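Side-chain contact in zinc phosphodiesterase ELAC protein 1 (PDB 3ZWF), which removes a 2',3'-cyclic phosphate from tRNAs during tRNA repair and shows some zinc-dependent tRNA 3'-processing endonuclease activity: residues A[90-95]-A[164-169]. Residues are numbered along the deposited sequence; the frame is centred on the assembly and turned at random.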
ATOM      1  N   GLU A  90      19.569  -0.316   3.196  1.00 30.79           N
ATOM      2  CA  GLU A  90      19.785  -1.440   2.282  1.00 29.74           C
ATOM      3  C   GLU A  90      18.546  -2.278   2.160  1.00 28.40           C
ATOM      4  O   GLU A  90      17.959  -2.696   3.175  1.00 28.61           O
ATOM      5  CB  GLU A  90      20.916  -2.350   2.805  1.00 32.23           C
ATOM      6  CG  GLU A  90      22.205  -1.641   2.919  1.00 35.01           C
ATOM      7  CD  GLU A  90      23.309  -2.529   3.494  1.00 42.74           C
ATOM      8  OE1 GLU A  90      23.035  -3.643   4.012  1.00 40.77           O
ATOM      9  OE2 GLU A  90      24.465  -2.083   3.415  1.00 46.84           O
ATOM     10  N   ILE A  91      18.154  -2.554   0.924  1.00 27.22           N
ATOM     11  CA  ILE A  91      16.976  -3.343   0.659  1.00 26.37           C
ATOM     12  C   ILE A  91      17.378  -4.592  -0.105  1.00 26.19           C
ATOM     13  O   ILE A  91      18.038  -4.504  -1.147  1.00 26.55           O
ATOM     14  CB  ILE A  91      15.931  -2.524  -0.143  1.00 25.87           C
ATOM     15  CG1 ILE A  91      15.588  -1.251   0.623  1.00 26.26           C
ATOM     16  CG2 ILE A  91      14.686  -3.386  -0.426  1.00 25.13           C
ATOM     17  CD1 ILE A  91      14.606  -0.300  -0.108  1.00 26.01           C
ATOM     18  N   TYR A  92      17.007  -5.744   0.423  1.00 25.99           N
ATOM     19  CA  TYR A  92      17.276  -7.025  -0.227  1.00 25.95           C
ATOM     20  C   TYR A  92      15.991  -7.673  -0.673  1.00 25.24           C
ATOM     21  O   TYR A  92      15.051  -7.768   0.113  1.00 24.92           O
ATOM     22  CB  TYR A  92      17.999  -7.963   0.777  1.00 26.54           C
ATOM     23  CG  TYR A  92      19.339  -7.421   1.227  1.00 27.45           C
ATOM     24  CD1 TYR A  92      19.428  -6.543   2.302  1.00 27.84           C
ATOM     25  CD2 TYR A  92      20.540  -7.823   0.609  1.00 28.11           C
ATOM     26  CE1 TYR A  92      20.662  -6.036   2.710  1.00 28.90           C
ATOM     27  CE2 TYR A  92      21.752  -7.311   1.010  1.00 29.06           C
ATOM     28  CZ  TYR A  92      21.810  -6.430   2.071  1.00 29.78           C
ATOM     29  OH  TYR A  92      23.055  -5.924   2.445  1.00 35.40           O
ATOM     30  N   GLY A  93      15.904  -8.115  -1.917  1.00 25.10           N
ATOM     31  CA  GLY A  93      14.716  -8.854  -2.349  1.00 24.62           C
ATOM     32  C   GLY A  93      14.858  -9.421  -3.736  1.00 24.77           C
ATOM     33  O   GLY A  93      15.944  -9.334  -4.334  1.00 25.25           O
ATOM     34  N   PRO A  94      13.827 -10.112  -4.216  1.00 24.51           N
ATOM     35  CA  PRO A  94      13.940 -10.735  -5.502  1.00 24.84           C
ATOM     36  C   PRO A  94      14.152  -9.775  -6.665  1.00 24.95           C
ATOM     37  O   PRO A  94      13.729  -8.640  -6.615  1.00 24.63           O
ATOM     38  CB  PRO A  94      12.615 -11.487  -5.659  1.00 24.59           C
ATOM     39  CG  PRO A  94      12.049 -11.575  -4.310  1.00 24.21           C
ATOM     40  CD  PRO A  94      12.524 -10.393  -3.587  1.00 24.05           C
ATOM     41  N   VAL A  95      14.800 -10.275  -7.711  1.00 25.52           N
ATOM     42  CA  VAL A  95      14.866  -9.565  -8.992  1.00 25.76           C
ATOM     43  C   VAL A  95      13.496  -8.982  -9.343  1.00 25.34           C
ATOM     44  O   VAL A  95      12.496  -9.695  -9.352  1.00 25.27           O
ATOM     45  CB  VAL A  95      15.361 -10.501 -10.132  1.00 26.55           C
ATOM     46  CG1 VAL A  95      15.197  -9.825 -11.528  1.00 27.37           C
ATOM     47  CG2 VAL A  95      16.794 -10.863  -9.897  1.00 27.14           C
ATOM     48  N   LEU A 164      24.796 -14.966  -0.091  1.00 33.91           N
ATOM     49  CA  LEU A 164      25.448 -14.156   0.944  1.00 35.50           C
ATOM     50  C   LEU A 164      24.948 -12.736   0.830  1.00 35.47           C
ATOM     51  O   LEU A 164      25.124 -12.089  -0.197  1.00 35.97           O
ATOM     52  CB  LEU A 164      26.984 -14.191   0.841  1.00 38.76           C
ATOM     53  CG  LEU A 164      27.728 -13.443   1.964  1.00 39.83           C
ATOM     54  CD1 LEU A 164      27.310 -13.939   3.368  1.00 39.30           C
ATOM     55  CD2 LEU A 164      29.234 -13.544   1.765  1.00 49.06           C
ATOM     56  N   LEU A 165      24.252 -12.266   1.864  1.00 35.92           N
ATOM     57  CA  LEU A 165      23.743 -10.892   1.842  1.00 33.62           C
ATOM     58  C   LEU A 165      24.835  -9.959   2.391  1.00 37.46           C
ATOM     59  O   LEU A 165      25.276  -9.028   1.703  1.00 38.90           O
ATOM     60  CB  LEU A 165      22.417 -10.783   2.560  1.00 31.83           C
ATOM     61  CG  LEU A 165      21.333 -11.728   2.015  1.00 30.88           C
ATOM     62  CD1 LEU A 165      19.898 -11.353   2.547  1.00 30.04           C
ATOM     63  CD2 LEU A 165      21.342 -11.795   0.447  1.00 32.68           C
ATOM     64  N   PHE A 166      25.303 -10.245   3.602  1.00 38.28           N
ATOM     65  CA  PHE A 166      26.460  -9.539   4.171  1.00 41.37           C
ATOM     66  C   PHE A 166      27.065 -10.301   5.322  1.00 43.07           C
ATOM     67  O   PHE A 166      26.410 -11.135   5.940  1.00 41.06           O
ATOM     68  CB  PHE A 166      26.130  -8.095   4.572  1.00 40.66           C
ATOM     69  CG  PHE A 166      24.965  -7.961   5.506  1.00 37.35           C
ATOM     70  CD1 PHE A 166      23.692  -7.842   5.031  1.00 37.90           C
ATOM     71  CD2 PHE A 166      25.163  -7.989   6.899  1.00 39.04           C
ATOM     72  CE1 PHE A 166      22.610  -7.701   5.897  1.00 36.40           C
ATOM     73  CE2 PHE A 166      24.109  -7.874   7.771  1.00 38.42           C
ATOM     74  CZ  PHE A 166      22.817  -7.734   7.282  1.00 37.74           C
ATOM     75  N   ASP A 167      28.347 -10.028   5.553  1.00 44.17           N
ATOM     76  CA  ASP A 167      29.128 -10.673   6.568  1.00 50.84           C
ATOM     77  C   ASP A 167      30.064  -9.652   7.189  1.00 67.14           C
ATOM     78  O   ASP A 167      31.116  -9.353   6.626  1.00 59.90           O
ATOM     79  CB  ASP A 167      29.965 -11.804   5.950  1.00 55.96           C
ATOM     80  CG  ASP A 167      30.548 -12.722   6.993  1.00 61.48           C
ATOM     81  OD1 ASP A 167      30.688 -12.261   8.140  1.00 65.06           O
ATOM     82  OD2 ASP A 167      30.860 -13.896   6.683  1.00 77.66           O
ATOM     83  N   ASP A 168      29.683  -9.108   8.337  1.00 58.98           N
ATOM     84  CA  ASP A 168      30.590  -8.217   9.084  1.00 58.39           C
ATOM     85  C   ASP A 168      30.977  -8.792  10.459  1.00 56.07           C
ATOM     86  O   ASP A 168      30.810  -9.981  10.721  1.00 50.59           O
ATOM     87  CB  ASP A 168      30.019  -6.788   9.165  1.00 56.86           C
ATOM     88  CG  ASP A 168      28.688  -6.713   9.883  1.00 64.89           C
ATOM     89  OD1 ASP A 168      28.463  -7.458  10.863  1.00 58.59           O
ATOM     90  OD2 ASP A 168      27.864  -5.870   9.470  1.00 59.51           O
ATOM     91  N   GLU A 169      31.528  -7.944  11.319  1.00 57.65           N
ATOM     92  CA  GLU A 169      32.018  -8.366  12.623  1.00 61.89           C
ATOM     93  C   GLU A 169      30.889  -8.763  13.578  1.00 56.26           C
ATOM     94  O   GLU A 169      31.092  -9.558  14.493  1.00 63.83           O
ATOM     95  CB  GLU A 169      32.869  -7.261  13.250  1.00 67.01           C
ATOM     96  CG  GLU A 169      33.741  -7.760  14.394  1.00 71.93           C
ATOM     97  CD  GLU A 169      35.209  -7.399  14.235  1.00 95.35           C
ATOM     98  OE1 GLU A 169      35.621  -6.984  13.128  1.00 92.99           O
ATOM     99  OE2 GLU A 169      35.957  -7.540  15.224  1.00105.79           O
TER
HETATM  100  O   HOH W   1      25.535  -5.563   1.316  1.00 42.00           O
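Tyr92 reaches across to Leu165 and Phe166 between the two beta sheets of the metallo-beta-lactamase fold. Strand 89-94 belongs to one sheet and strand 163-167 to the other. The two segments run roughly antiparallel, with their axes 9.8 Å apart. No hydrogen bond joins them directly. Leu165 and Phe166 both face Val173 of strand 171-179, a classic beta bulge, and both have their CB on the side of Tyr92.

The tyrosine can be followed outward from CB. Its CG lies anti to the carbonyl carbon (chi1 -62°), which carries the ring toward strand 163-167. CG and CD2 meet the leucine methyls: CD1 of Leu165 is near both ring atoms, and CD2 of Leu165 is 4.1 Å from CD2 of Tyr92. Further out, CE2 of Tyr92 packs on CB of Leu165 at 3.9 Å. The two side chains lie alongside one another, pointing opposite ways. CE1 of Tyr92 meets CE1 of Phe166, and CZ of Tyr92 lies 3.8 Å from CD1 of Phe166. The two rings meet obliquely, with planes at 41°. Outside the segments, the rings of Phe57 and His119 also meet Tyr92. The Trp31 ring packs on Phe166, and Lys55 makes a cation-pi contact with it.

At the tip, OH of Tyr92 lies 3.3 Å from CD1 of Phe166. It donates a 2.8 Å hydrogen bond to OE1 of Glu90, on its own strand. It arrives from above the carboxylate plane, 60° out of it. The same OE1 forms a salt bridge with Lys55, so OE1 is shared by the tyrosine hydroxyl and the lysine. A water donates to OH of Tyr92 at 2.7 Å and makes a second, weak bond of 3.5 Å to O of Leu165.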